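Local structure of Lmo2184 protein (Listeria monocytogenes serovar 1/2a, 5JOQ) at residues P167-V175 with N220-M231; Y179-Y187 with N199-A210. The protein probably serves as the membrane-anchored, heme-binding substrate-binding lipoprotein of an iron-uptake ABC transporter. All coordinates share one frame; numbering follows the deposited sequence. Where two conformers were deposited one is given.

Interaction 1: residues P167-V175 with N220-M231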
loop_
_atom_site.group_PDB
_atom_site.type_symbol
_atom_site.label_atom_id
_atom_site.label_comp_id
_atom_site.label_asym_id
_atom_site.label_seq_id
_atom_site.Cartn_x
_atom_site.Cartn_y
_atom_site.Cartn_z
ATOM N N PRO A 167 -27.882 -13.180 -10.477
ATOM C CA PRO A 167 -27.109 -12.347 -11.397
ATOM C C PRO A 167 -25.831 -13.048 -11.870
ATOM O O PRO A 167 -25.334 -13.894 -11.167
ATOM C CB PRO A 167 -26.698 -11.182 -10.521
ATOM C CG PRO A 167 -26.506 -11.803 -9.192
ATOM C CD PRO A 167 -27.524 -12.889 -9.082
ATOM N N THR A 168 -25.316 -12.691 -13.034
ATOM C CA THR A 168 -24.054 -13.229 -13.497
ATOM C C THR A 168 -22.993 -12.284 -12.883
ATOM O O THR A 168 -23.217 -11.092 -12.784
ATOM C CB THR A 168 -23.952 -13.252 -15.023
ATOM O OG1 THR A 168 -24.203 -11.946 -15.520
ATOM C CG2 THR A 168 -24.963 -14.231 -15.615
ATOM N N VAL A 169 -21.858 -12.825 -12.477
ATOM C CA VAL A 169 -20.824 -12.044 -11.837
ATOM C C VAL A 169 -19.413 -12.239 -12.380
ATOM O O VAL A 169 -19.013 -13.338 -12.664
ATOM C CB VAL A 169 -20.767 -12.375 -10.323
ATOM C CG1 VAL A 169 -19.778 -11.484 -9.591
ATOM C CG2 VAL A 169 -22.149 -12.341 -9.696
ATOM N N LEU A 170 -18.674 -11.146 -12.490
ATOM C CA LEU A 170 -17.286 -11.199 -12.897
ATOM C C LEU A 170 -16.489 -10.766 -11.663
ATOM O O LEU A 170 -16.745 -9.720 -11.102
ATOM C CB LEU A 170 -17.001 -10.289 -14.075
ATOM C CG LEU A 170 -15.534 -9.958 -14.316
ATOM C CD1 LEU A 170 -14.723 -11.224 -14.486
ATOM C CD2 LEU A 170 -15.357 -9.044 -15.508
ATOM N N ILE A 171 -15.536 -11.588 -11.259
ATOM C CA ILE A 171 -14.718 -11.311 -10.090
ATOM C C ILE A 171 -13.271 -10.993 -10.516
ATOM O O ILE A 171 -12.633 -11.794 -11.169
ATOM C CB ILE A 171 -14.683 -12.492 -9.103
ATOM C CG1 ILE A 171 -16.070 -13.019 -8.781
ATOM C CG2 ILE A 171 -13.989 -12.109 -7.811
ATOM C CD1 ILE A 171 -16.050 -14.386 -8.164
ATOM N N LEU A 172 -12.765 -9.836 -10.118
ATOM C CA LEU A 172 -11.414 -9.421 -10.507
ATOM C C LEU A 172 -10.578 -9.271 -9.243
ATOM O O LEU A 172 -11.071 -8.763 -8.232
ATOM C CB LEU A 172 -11.440 -8.071 -11.268
ATOM C CG LEU A 172 -12.265 -8.037 -12.563
ATOM C CD1 LEU A 172 -12.277 -6.608 -13.139
ATOM C CD2 LEU A 172 -11.707 -9.038 -13.573
ATOM N N MET A 173 -9.319 -9.715 -9.289
ATOM C CA MET A 173 -8.384 -9.540 -8.189
ATOM C C MET A 173 -7.147 -8.840 -8.742
ATOM O O MET A 173 -6.561 -9.323 -9.706
ATOM C CB MET A 173 -7.976 -10.912 -7.583
ATOM C CG MET A 173 -6.999 -10.793 -6.481
ATOM S SD MET A 173 -6.428 -12.383 -5.836
ATOM C CE MET A 173 -5.396 -13.071 -7.143
ATOM N N GLY A 174 -6.721 -7.745 -8.122
ATOM C CA GLY A 174 -5.456 -7.154 -8.540
ATOM C C GLY A 174 -5.513 -5.641 -8.643
ATOM O O GLY A 174 -6.297 -5.005 -7.927
ATOM N N VAL A 175 -4.720 -5.067 -9.553
ATOM C CA VAL A 175 -4.592 -3.623 -9.730
ATOM C C VAL A 175 -4.697 -3.309 -11.221
ATOM O O VAL A 175 -4.557 -4.200 -12.080
ATOM C CB VAL A 175 -3.262 -3.087 -9.136
ATOM C CG1 VAL A 175 -3.126 -3.506 -7.669
ATOM C CG2 VAL A 175 -2.082 -3.597 -9.920
ATOM N N ASN A 220 -20.767 -10.048 -20.659
ATOM C CA ASN A 220 -21.587 -8.972 -20.109
ATOM C C ASN A 220 -22.063 -9.326 -18.694
ATOM O O ASN A 220 -23.262 -9.557 -18.497
ATOM C CB ASN A 220 -22.783 -8.726 -21.048
ATOM C CG ASN A 220 -23.537 -7.430 -20.740
ATOM O OD1 ASN A 220 -22.995 -6.493 -20.160
ATOM N ND2 ASN A 220 -24.793 -7.365 -21.169
ATOM N N PRO A 221 -21.186 -9.401 -17.693
ATOM C CA PRO A 221 -21.666 -9.720 -16.339
ATOM C C PRO A 221 -22.643 -8.663 -15.842
ATOM O O PRO A 221 -22.493 -7.472 -16.120
ATOM C CB PRO A 221 -20.386 -9.747 -15.483
ATOM C CG PRO A 221 -19.405 -8.828 -16.278
ATOM C CD PRO A 221 -19.722 -9.183 -17.736
ATOM N N ASP A 222 -23.660 -9.108 -15.106
ATOM C CA ASP A 222 -24.550 -8.156 -14.439
ATOM C C ASP A 222 -23.781 -7.297 -13.441
ATOM O O ASP A 222 -24.035 -6.093 -13.297
ATOM C CB ASP A 222 -25.646 -8.920 -13.706
ATOM C CG ASP A 222 -26.613 -9.608 -14.652
ATOM O OD1 ASP A 222 -26.951 -8.998 -15.669
ATOM O OD2 ASP A 222 -27.009 -10.759 -14.366
ATOM N N ILE A 223 -22.853 -7.910 -12.722
ATOM C CA ILE A 223 -22.139 -7.290 -11.609
ATOM C C ILE A 223 -20.653 -7.550 -11.762
ATOM O O ILE A 223 -20.252 -8.661 -12.135
ATOM C CB ILE A 223 -22.621 -7.867 -10.264
ATOM C CG1 ILE A 223 -24.089 -7.517 -10.018
ATOM C CG2 ILE A 223 -21.720 -7.401 -9.091
ATOM C CD1 ILE A 223 -24.735 -8.385 -8.870
ATOM N N ILE A 224 -19.821 -6.550 -11.429
ATOM C CA ILE A 224 -18.376 -6.776 -11.323
ATOM C C ILE A 224 -17.962 -6.534 -9.880
ATOM O O ILE A 224 -18.376 -5.534 -9.283
ATOM C CB ILE A 224 -17.574 -5.883 -12.281
ATOM C CG1 ILE A 224 -17.988 -6.158 -13.746
ATOM C CG2 ILE A 224 -16.037 -6.088 -12.048
ATOM C CD1 ILE A 224 -17.403 -5.124 -14.745
ATOM N N LEU A 225 -17.212 -7.484 -9.308
ATOM C CA LEU A 225 -16.630 -7.390 -7.975
ATOM C C LEU A 225 -15.118 -7.296 -8.121
ATOM O O LEU A 225 -14.537 -7.987 -8.963
ATOM C CB LEU A 225 -16.957 -8.621 -7.104
ATOM C CG LEU A 225 -18.435 -9.004 -6.958
ATOM C CD1 LEU A 225 -18.570 -10.231 -6.029
ATOM C CD2 LEU A 225 -19.265 -7.799 -6.422
ATOM N N ARG A 226 -14.483 -6.437 -7.304
ATOM C CA ARG A 226 -13.030 -6.263 -7.354
ATOM C C ARG A 226 -12.440 -6.434 -5.964
ATOM O O ARG A 226 -13.035 -6.011 -4.975
ATOM C CB ARG A 226 -12.635 -4.855 -7.900
ATOM C CG ARG A 226 -13.106 -4.587 -9.359
ATOM C CD ARG A 226 -12.638 -3.146 -9.826
ATOM N NE ARG A 226 -13.242 -2.101 -8.972
ATOM C CZ ARG A 226 -13.735 -0.961 -9.435
ATOM N NH1 ARG A 226 -13.701 -0.719 -10.743
ATOM N NH2 ARG A 226 -14.294 -0.081 -8.612
ATOM N N ALA A 227 -11.272 -7.068 -5.886
ATOM C CA ALA A 227 -10.553 -7.238 -4.623
ATOM C C ALA A 227 -9.101 -6.823 -4.833
ATOM O O ALA A 227 -8.437 -7.332 -5.741
ATOM C CB ALA A 227 -10.606 -8.699 -4.137
ATOM N N ALA A 228 -8.601 -5.928 -3.978
ATOM C CA ALA A 228 -7.183 -5.583 -3.952
ATOM C C ALA A 228 -6.694 -5.900 -2.548
ATOM O O ALA A 228 -6.607 -5.012 -1.705
ATOM C CB ALA A 228 -6.961 -4.122 -4.325
ATOM N N HIS A 229 -6.412 -7.184 -2.292
ATOM C CA HIS A 229 -6.134 -7.639 -0.938
ATOM C C HIS A 229 -4.932 -6.894 -0.346
ATOM O O HIS A 229 -3.876 -6.825 -0.972
ATOM C CB HIS A 229 -5.865 -9.144 -0.973
ATOM C CG HIS A 229 -7.014 -9.935 -1.550
ATOM N ND1 HIS A 229 -8.258 -9.963 -0.965
ATOM C CD2 HIS A 229 -7.101 -10.721 -2.654
ATOM C CE1 HIS A 229 -9.065 -10.745 -1.673
ATOM N NE2 HIS A 229 -8.383 -11.226 -2.699
ATOM N N GLY A 230 -5.094 -6.355 0.867
ATOM C CA GLY A 230 -4.041 -5.623 1.550
ATOM C C GLY A 230 -3.890 -4.166 1.150
ATOM O O GLY A 230 -3.093 -3.458 1.766
ATOM N N MET A 231 -4.598 -3.710 0.167
ATOM C CA MET A 231 -4.323 -2.370 -0.348
ATOM C C MET A 231 -5.166 -1.328 0.393
ATOM O O MET A 231 -6.352 -1.573 0.650
ATOM C CB MET A 231 -4.649 -2.335 -1.846
ATOM C CG MET A 231 -4.184 -1.129 -2.583
ATOM S SD MET A 231 -2.365 -1.114 -2.787
ATOM C CE MET A 231 -2.195 -2.222 -4.168
HETATM O O HOH W 1 -23.778 -12.481 -18.120
#
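T168 and D222 lock the start of this strand pair, their side chains meeting at about a right angle. The T168 backbone N gives a nearly straight bond to D222 OD2 (2.9 Å, 167° at the hydrogen), reaching that oxygen on its anti side and out of the carboxylate plane. In return the D222 backbone N donates to T168 OG1 at 2.9 Å. T168 can accept it because chi1 of 55° sets OG1 between its own N and carbonyl carbon, turned to segment 220-231; a water joins the same OG1 to N220 O. Beyond this clasp, strands 168-173 and 223-227 run parallel, 4.7 Å apart at their closest and 18° from exact alignment, the backbone bonds continuing from I223 N to G174 N. The pair belongs to the sheet of the C-terminal lobe, in the two-lobed fold of the solute-binding protein 8 family. On one face, V169 turns CG1 against L225 CG (3.9 Å) at a slant, while P167 CB rests on I223 CD1; helices 187-194 and 276-288 cover this side. On the other, L170 and P221 lie side by side and point the same way, CB to CG 3.6 Å, and L172 CD1 meets I224 CG2. R226, also on that face, leads its guanidinium away to salt bridges with D240 and D262. Near the far end, M173 SD comes at the edge of the H229 ring, in its plane and 3.7 Å from CD2, a Met-aromatic contact with the two side chains about perpendicular. V175 CG1 touches CE of M231, the last residue of the type II turn 228-231. A second subunit packs its M238 on M173 and its V235 on M231.

Interaction 2: residues Y179-Y187 with N199-A210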
loop_
_atom_site.group_PDB
_atom_site.type_symbol
_atom_site.label_atom_id
_atom_site.label_comp_id
_atom_site.label_asym_id
_atom_site.label_seq_id
_atom_site.Cartn_x
_atom_site.Cartn_y
_atom_site.Cartn_z
ATOM N N TYR A 179 -5.408 -7.153 -13.640
ATOM C CA TYR A 179 -6.485 -7.860 -12.944
ATOM C C TYR A 179 -6.503 -9.326 -13.356
ATOM O O TYR A 179 -6.450 -9.636 -14.552
ATOM C CB TYR A 179 -7.844 -7.254 -13.280
ATOM C CG TYR A 179 -8.035 -5.868 -12.731
ATOM C CD1 TYR A 179 -8.113 -5.653 -11.357
ATOM C CD2 TYR A 179 -8.156 -4.773 -13.594
ATOM C CE1 TYR A 179 -8.310 -4.363 -10.844
ATOM C CE2 TYR A 179 -8.372 -3.498 -13.095
ATOM C CZ TYR A 179 -8.423 -3.291 -11.722
ATOM O OH TYR A 179 -8.611 -2.025 -11.219
ATOM N N LEU A 180 -6.606 -10.216 -12.366
ATOM C CA LEU A 180 -6.892 -11.629 -12.592
ATOM C C LEU A 180 -8.395 -11.888 -12.496
ATOM O O LEU A 180 -9.082 -11.295 -11.666
ATOM C CB LEU A 180 -6.200 -12.498 -11.540
ATOM C CG LEU A 180 -4.663 -12.476 -11.638
ATOM C CD1 LEU A 180 -4.064 -13.163 -10.423
ATOM C CD2 LEU A 180 -4.223 -13.216 -12.895
ATOM N N VAL A 181 -8.883 -12.835 -13.304
ATOM C CA VAL A 181 -10.254 -13.327 -13.158
ATOM C C VAL A 181 -10.280 -14.416 -12.092
ATOM O O VAL A 181 -9.455 -15.335 -12.122
ATOM C CB VAL A 181 -10.766 -13.858 -14.497
ATOM C CG1 VAL A 181 -12.172 -14.420 -14.323
ATOM C CG2 VAL A 181 -10.775 -12.720 -15.514
ATOM N N VAL A 182 -11.199 -14.309 -11.139
ATOM C CA VAL A 182 -11.281 -15.250 -10.012
ATOM C C VAL A 182 -12.378 -16.261 -10.334
ATOM O O VAL A 182 -13.515 -15.868 -10.636
ATOM C CB VAL A 182 -11.574 -14.524 -8.682
ATOM C CG1 VAL A 182 -11.570 -15.502 -7.537
ATOM C CG2 VAL A 182 -10.524 -13.391 -8.391
ATOM N N THR A 183 -12.040 -17.556 -10.296
ATOM C CA THR A 183 -13.021 -18.593 -10.576
ATOM C C THR A 183 -13.687 -19.103 -9.297
ATOM O O THR A 183 -13.311 -18.743 -8.183
ATOM C CB THR A 183 -12.379 -19.781 -11.281
ATOM O OG1 THR A 183 -11.605 -20.529 -10.317
ATOM C CG2 THR A 183 -11.470 -19.301 -12.460
ATOM N N GLU A 184 -14.644 -20.027 -9.473
ATOM C CA GLU A 184 -15.280 -20.708 -8.350
ATOM C C GLU A 184 -14.273 -21.469 -7.491
ATOM O O GLU A 184 -14.596 -21.819 -6.347
ATOM C CB GLU A 184 -16.335 -21.716 -8.871
ATOM C CG GLU A 184 -15.694 -22.891 -9.628
ATOM C CD GLU A 184 -16.715 -23.799 -10.319
ATOM O OE1 GLU A 184 -17.796 -24.002 -9.695
ATOM O OE2 GLU A 184 -16.426 -24.288 -11.461
ATOM N N HIS A 185 -13.073 -21.749 -8.014
ATOM C CA HIS A 185 -12.117 -22.561 -7.248
ATOM C C HIS A 185 -11.332 -21.777 -6.214
ATOM O O HIS A 185 -10.585 -22.395 -5.422
ATOM C CB HIS A 185 -11.123 -23.288 -8.175
ATOM C CG HIS A 185 -11.802 -24.126 -9.210
ATOM N ND1 HIS A 185 -12.606 -25.199 -8.888
ATOM C CD2 HIS A 185 -11.825 -24.030 -10.558
ATOM C CE1 HIS A 185 -13.099 -25.729 -9.996
ATOM N NE2 HIS A 185 -12.623 -25.048 -11.027
ATOM N N ALA A 186 -11.461 -20.457 -6.192
ATOM C CA ALA A 186 -10.847 -19.623 -5.168
ATOM C C ALA A 186 -11.905 -19.185 -4.160
ATOM O O ALA A 186 -13.102 -19.239 -4.435
ATOM C CB ALA A 186 -10.171 -18.387 -5.795
ATOM N N TYR A 187 -11.441 -18.704 -2.997
ATOM C CA TYR A 187 -12.367 -18.437 -1.891
ATOM C C TYR A 187 -13.405 -17.368 -2.241
ATOM O O TYR A 187 -14.594 -17.519 -1.933
ATOM C CB TYR A 187 -11.568 -18.027 -0.654
ATOM C CG TYR A 187 -12.407 -17.391 0.463
ATOM C CD1 TYR A 187 -13.432 -18.115 1.098
ATOM C CD2 TYR A 187 -12.150 -16.091 0.892
ATOM C CE1 TYR A 187 -14.190 -17.561 2.128
ATOM C CE2 TYR A 187 -12.890 -15.523 1.926
ATOM C CZ TYR A 187 -13.894 -16.266 2.546
ATOM O OH TYR A 187 -14.619 -15.710 3.560
ATOM N N ASN A 199 -20.924 -17.239 -11.809
ATOM C CA ASN A 199 -19.653 -16.718 -12.318
ATOM C C ASN A 199 -19.719 -16.724 -13.840
ATOM O O ASN A 199 -20.186 -17.700 -14.443
ATOM C CB ASN A 199 -18.509 -17.617 -11.816
ATOM C CG ASN A 199 -17.154 -16.915 -11.828
ATOM O OD1 ASN A 199 -16.781 -16.297 -12.824
ATOM N ND2 ASN A 199 -16.435 -16.990 -10.716
ATOM N N VAL A 200 -19.273 -15.638 -14.480
ATOM C CA VAL A 200 -19.243 -15.669 -15.939
ATOM C C VAL A 200 -18.220 -16.668 -16.453
ATOM O O VAL A 200 -18.282 -17.042 -17.626
ATOM C CB VAL A 200 -18.945 -14.288 -16.576
ATOM C CG1 VAL A 200 -20.137 -13.371 -16.415
ATOM C CG2 VAL A 200 -17.639 -13.659 -16.001
ATOM N N ILE A 201 -17.257 -17.071 -15.631
ATOM C CA ILE A 201 -16.236 -18.054 -16.017
ATOM C C ILE A 201 -16.692 -19.409 -15.546
ATOM O O ILE A 201 -17.023 -19.577 -14.370
ATOM C CB ILE A 201 -14.851 -17.730 -15.410
ATOM C CG1 ILE A 201 -14.386 -16.368 -15.858
ATOM C CG2 ILE A 201 -13.838 -18.752 -15.875
ATOM C CD1 ILE A 201 -14.299 -16.254 -17.380
ATOM N N LYS A 202 -16.721 -20.384 -16.454
ATOM C CA LYS A 202 -17.191 -21.709 -16.107
ATOM C C LYS A 202 -16.225 -22.757 -16.617
ATOM O O LYS A 202 -15.498 -22.543 -17.585
ATOM C CB LYS A 202 -18.587 -21.983 -16.691
ATOM C CG LYS A 202 -19.635 -21.048 -16.153
ATOM C CD LYS A 202 -20.985 -21.302 -16.796
ATOM C CE LYS A 202 -21.993 -20.216 -16.381
ATOM N NZ LYS A 202 -21.557 -18.817 -16.764
ATOM N N ASP A 203 -16.312 -23.928 -16.025
ATOM C CA ASP A 203 -15.564 -25.060 -16.495
ATOM C C ASP A 203 -14.075 -24.775 -16.658
ATOM O O ASP A 203 -13.470 -25.089 -17.658
ATOM C CB ASP A 203 -16.235 -25.631 -17.754
ATOM C CG ASP A 203 -17.771 -25.785 -17.597
ATOM O OD1 ASP A 203 -18.263 -26.130 -16.511
ATOM O OD2 ASP A 203 -18.502 -25.558 -18.570
ATOM N N GLN A 204 -13.519 -24.158 -15.631
ATOM C CA GLN A 204 -12.115 -23.834 -15.550
ATOM C C GLN A 204 -11.532 -24.800 -14.541
ATOM O O GLN A 204 -12.280 -25.507 -13.819
ATOM C CB GLN A 204 -11.878 -22.443 -15.035
ATOM C CG GLN A 204 -12.333 -21.362 -15.960
ATOM C CD GLN A 204 -11.896 -21.585 -17.374
ATOM O OE1 GLN A 204 -10.728 -21.699 -17.660
ATOM N NE2 GLN A 204 -12.847 -21.673 -18.262
ATOM N N LYS A 205 -10.217 -24.891 -14.528
ATOM C CA LYS A 205 -9.569 -25.766 -13.582
ATOM C C LYS A 205 -8.619 -25.034 -12.634
ATOM O O LYS A 205 -8.062 -25.633 -11.756
ATOM C CB LYS A 205 -8.863 -26.915 -14.284
ATOM C CG LYS A 205 -7.627 -26.513 -15.045
ATOM C CD LYS A 205 -6.800 -27.719 -15.439
ATOM C CE LYS A 205 -7.416 -28.505 -16.572
ATOM N NZ LYS A 205 -6.539 -29.631 -17.009
ATOM N N VAL A 206 -8.448 -23.741 -12.823
ATOM C CA VAL A 206 -7.548 -22.964 -12.010
ATOM C C VAL A 206 -8.288 -21.959 -11.161
ATOM O O VAL A 206 -9.410 -21.627 -11.433
ATOM C CB VAL A 206 -6.537 -22.168 -12.855
ATOM C CG1 VAL A 206 -5.623 -23.089 -13.631
ATOM C CG2 VAL A 206 -7.250 -21.211 -13.780
ATOM N N GLU A 207 -7.620 -21.499 -10.120
ATOM C CA GLU A 207 -8.170 -20.479 -9.220
ATOM C C GLU A 207 -8.192 -19.082 -9.851
ATOM O O GLU A 207 -9.151 -18.311 -9.647
ATOM C CB GLU A 207 -7.331 -20.446 -7.935
ATOM C CG GLU A 207 -7.446 -21.704 -7.073
ATOM C CD GLU A 207 -6.385 -21.755 -5.962
ATOM O OE1 GLU A 207 -5.737 -20.720 -5.698
ATOM O OE2 GLU A 207 -6.194 -22.812 -5.346
ATOM N N TYR A 208 -7.126 -18.713 -10.579
ATOM C CA TYR A 208 -6.990 -17.360 -11.146
ATOM C C TYR A 208 -6.588 -17.467 -12.607
ATOM O O TYR A 208 -5.710 -18.267 -12.964
ATOM C CB TYR A 208 -5.940 -16.506 -10.387
ATOM C CG TYR A 208 -6.188 -16.504 -8.905
ATOM C CD1 TYR A 208 -7.306 -15.861 -8.373
ATOM C CD2 TYR A 208 -5.323 -17.161 -8.040
ATOM C CE1 TYR A 208 -7.567 -15.904 -7.012
ATOM C CE2 TYR A 208 -5.580 -17.214 -6.683
ATOM C CZ TYR A 208 -6.706 -16.565 -6.182
ATOM O OH TYR A 208 -6.939 -16.630 -4.834
ATOM N N LEU A 209 -7.268 -16.702 -13.457
ATOM C CA LEU A 209 -7.011 -16.667 -14.890
ATOM C C LEU A 209 -6.540 -15.283 -15.303
ATOM O O LEU A 209 -6.942 -14.268 -14.723
ATOM C CB LEU A 209 -8.289 -16.982 -15.711
ATOM C CG LEU A 209 -8.906 -18.354 -15.561
ATOM C CD1 LEU A 209 -10.364 -18.311 -15.939
ATOM C CD2 LEU A 209 -8.152 -19.304 -16.466
ATOM N N ALA A 210 -5.748 -15.243 -16.361
ATOM C CA ALA A 210 -5.476 -13.972 -17.020
ATOM C C ALA A 210 -6.771 -13.453 -17.649
ATOM O O ALA A 210 -7.606 -14.227 -18.109
ATOM C CB ALA A 210 -4.394 -14.150 -18.089
HETATM O O HOH W 2 -15.040 -14.169 -12.329
HETATM O O HOH W 3 -15.872 -20.426 -12.159
HETATM O O HOH W 4 -14.387 -22.830 -13.257
HETATM O O HOH W 5 -14.851 -26.645 -13.089
HETATM O O HOH W 6 -18.029 -24.179 -13.406
HETATM O O HOH W 7 -8.615 -24.544 -5.030
#
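Strands 180-182 and 208-210 run antiparallel but strongly twisted, at 142°, with V181 and L209 as a hydrogen-bonded pair: V181 N to L209 O is 2.8 Å and L209 N to V181 O 2.9 Å. T183 N then donates to E207 O in an almost perfectly straight bond (179°), although the donor is tilted from the carbonyl plane of E207. The T183 hydroxyl works both ways. It gives its proton to a lone pair of V206 O (2.7 Å) and accepts from H185 N, forming an ST turn within the type I turn 183-186. H185 follows with NE2 bonded to Q204 O at 2.9 Å; the acceptor is near the ring plane, but the nitrogen sits above the carbonyl plane. E184 CG covers one face of the same imidazole. N199, with CG anti to its backbone N (chi1 -158°), points ND2 straight at a lone pair of V182 O, 3.1 Å away, while its OD1 accepts from I201 N, an Asx turn. V181 CG1 and I201 CG1 meet tip to tip, modelled closer than usual for two carbons, so their exact distance is doubtful. On the sheet's other face Y208 lies alongside V182, and A186 CB touches CE1 of Y208. Waters bridge E184 to I201, D203 and Q204. The whole is a twisted antiparallel edge of a mixed sheet, bordered by a loop that side chains pin to a tight turn.

How the interactions relate
From the N terminus, the chain enters the C-terminal lobe by strand 168-173 and turns back into 180-182, which pairs antiparallel with it through M173 O to L180 N and I171 O to V182 N. Helix 187-194 follows, and interaction 2 closes the short loop when 208-210 returns to the outer side of 180-182. After helix 213-219, strand 223-227 comes back to the other side of 168-173 and closes the longer loop of interaction 1, which encloses interaction 2 entirely. One continuous sheet results, with M173 CE also packed against Y208 CE1 (3.6 Å), and both contacts touch the second subunit.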